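Local structure of aromatic-amino-acid transaminase TyrB (Burkholderia cenocepacia K56-2Valvano, 4WD2) at residues A[24-28]-A[375-379]. The protein probably catalyses the pyridoxal-phosphate-dependent transfer of amino groups between aromatic amino acids and 2-oxo acids. Residues are numbered along the deposited sequence; the frame is centred on the assembly and turned at random.
Sequences LNENF and VYILR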
loop_
_atom_site.group_PDB
_atom_site.type_symbol
_atom_site.label_atom_id
_atom_site.label_comp_id
_atom_site.label_asym_id
_atom_site.label_seq_id
_atom_site.Cartn_x
_atom_site.Cartn_y
_atom_site.Cartn_z
ATOM N N LEU A 24 -6.109 -10.899 24.414
ATOM C CA LEU A 24 -6.979 -10.208 25.354
ATOM C C LEU A 24 -8.413 -10.208 24.847
ATOM O O LEU A 24 -9.352 -10.453 25.605
ATOM C CB LEU A 24 -6.500 -8.773 25.580
ATOM C CG LEU A 24 -7.306 -7.915 26.559
ATOM C CD1 LEU A 24 -7.060 -8.356 27.998
ATOM C CD2 LEU A 24 -6.975 -6.445 26.374
ATOM N N ASN A 25 -8.580 -9.941 23.557
ATOM C CA ASN A 25 -9.913 -9.877 22.986
ATOM C C ASN A 25 -10.547 -11.259 22.880
ATOM O O ASN A 25 -11.766 -11.381 22.928
ATOM C CB ASN A 25 -9.877 -9.184 21.625
ATOM C CG ASN A 25 -10.043 -7.678 21.739
ATOM O OD1 ASN A 25 -11.140 -7.147 21.540
ATOM N ND2 ASN A 25 -8.960 -6.983 22.075
ATOM N N GLU A 26 -9.721 -12.294 22.757
ATOM C CA GLU A 26 -10.218 -13.668 22.765
ATOM C C GLU A 26 -10.772 -14.024 24.140
ATOM O O GLU A 26 -11.747 -14.769 24.259
ATOM C CB GLU A 26 -9.115 -14.655 22.370
ATOM N N ASN A 27 -10.139 -13.488 25.178
ATOM C CA ASN A 27 -10.600 -13.702 26.541
ATOM C C ASN A 27 -11.880 -12.927 26.819
ATOM O O ASN A 27 -12.724 -13.360 27.607
ATOM C CB ASN A 27 -9.513 -13.308 27.540
ATOM C CG ASN A 27 -8.330 -14.249 27.509
ATOM O OD1 ASN A 27 -8.493 -15.461 27.351
ATOM N ND2 ASN A 27 -7.129 -13.701 27.653
ATOM N N PHE A 28 -12.018 -11.779 26.164
ATOM C CA PHE A 28 -13.223 -10.977 26.305
ATOM C C PHE A 28 -14.414 -11.683 25.671
ATOM O O PHE A 28 -15.527 -11.618 26.191
ATOM C CB PHE A 28 -13.040 -9.589 25.682
ATOM C CG PHE A 28 -14.290 -8.753 25.699
ATOM C CD1 PHE A 28 -14.665 -8.067 26.843
ATOM C CD2 PHE A 28 -15.094 -8.660 24.575
ATOM C CE1 PHE A 28 -15.817 -7.299 26.865
ATOM C CE2 PHE A 28 -16.248 -7.900 24.592
ATOM C CZ PHE A 28 -16.613 -7.219 25.740
ATOM N N VAL A 375 -14.243 -5.272 33.085
ATOM C CA VAL A 375 -13.956 -4.117 32.240
ATOM C C VAL A 375 -12.535 -4.234 31.692
ATOM O O VAL A 375 -11.576 -4.373 32.458
ATOM C CB VAL A 375 -14.125 -2.788 33.009
ATOM C CG1 VAL A 375 -13.539 -1.616 32.217
ATOM C CG2 VAL A 375 -15.597 -2.538 33.323
ATOM N N TYR A 376 -12.405 -4.183 30.367
ATOM C CA TYR A 376 -11.140 -4.503 29.713
ATOM C C TYR A 376 -10.424 -3.274 29.131
ATOM O O TYR A 376 -10.933 -2.624 28.214
ATOM C CB TYR A 376 -11.370 -5.528 28.589
ATOM C CG TYR A 376 -11.772 -6.927 29.028
ATOM C CD1 TYR A 376 -12.961 -7.161 29.720
ATOM C CD2 TYR A 376 -10.982 -8.023 28.707
ATOM C CE1 TYR A 376 -13.333 -8.452 30.104
ATOM C CE2 TYR A 376 -11.346 -9.319 29.081
ATOM C CZ TYR A 376 -12.521 -9.526 29.778
ATOM O OH TYR A 376 -12.875 -10.809 30.154
ATOM N N ILE A 377 -9.246 -2.966 29.673
ATOM C CA ILE A 377 -8.368 -1.954 29.095
ATOM C C ILE A 377 -6.966 -2.545 28.940
ATOM O O ILE A 377 -6.720 -3.669 29.368
ATOM C CB ILE A 377 -8.319 -0.661 29.948
ATOM C CG1 ILE A 377 -7.738 -0.928 31.337
ATOM C CG2 ILE A 377 -9.697 -0.037 30.060
ATOM C CD1 ILE A 377 -7.549 0.329 32.161
ATOM N N LEU A 378 -6.051 -1.809 28.312
ATOM C CA LEU A 378 -4.715 -2.347 28.061
ATOM C C LEU A 378 -3.883 -2.412 29.330
ATOM O O LEU A 378 -4.161 -1.700 30.294
ATOM C CB LEU A 378 -3.970 -1.509 27.014
ATOM C CG LEU A 378 -4.499 -1.501 25.580
ATOM C CD1 LEU A 378 -3.428 -0.956 24.652
ATOM C CD2 LEU A 378 -4.936 -2.892 25.150
ATOM N N ARG A 379 -2.849 -3.249 29.311
ATOM C CA ARG A 379 -1.937 -3.395 30.442
ATOM C C ARG A 379 -1.285 -2.066 30.814
ATOM O O ARG A 379 -0.936 -1.842 31.971
ATOM C CB ARG A 379 -0.856 -4.435 30.129
#
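Phe28 turns the edge of its ring onto a face of Tyr376, forming a T-shaped pair whose centroids lie 5.0 Å apart and whose planes are nearly perpendicular, at 86°. The leading atom is CD1 of Phe28, 3.5 Å from CD1 of Tyr376 and displaced from the ring centre toward the rim. Further back, Phe28 CB makes a CH-pi contact over the ring, 4.1 Å from the Tyr376 centroid, so the phenylalanine engages the tyrosine with both its ring edge and the root of its side chain. One helical turn earlier, Leu24 closes on the edge of the same ring, its CD1 4.0 Å from Tyr376 CD2. With CG trans to the backbone N (chi1 -179°), Leu24 extends past the tyrosine in the opposite sense, and its other methyl, CD2, comes within 4.3 Å of Leu378 CD2.

The phenol passes beside the helix backbone, where Tyr376 OH lies 3.6 Å from Asn27 O without a hydrogen bond between them; the hydroxyl is instead hydrogen-bonded to Asp31. Backbone bonds to Val37 and Leu39 hold Tyr376 in a short parallel pairing with strand 37-38. Lys36, just ahead of that strand, reaches Phe28, hydrogen-bonding to its carbonyl oxygen and making a cation-pi contact with its ring. Helix 20-30, near the N-terminus, is thereby packed against strand 375-376 of the C-terminal part of this class I/II aminotransferase chain. Across the two segments the attachment rests on aromatic and aliphatic packing, while the polar end of the buried tyrosine is satisfied by Asp31, the residue that directly follows helix 20-30.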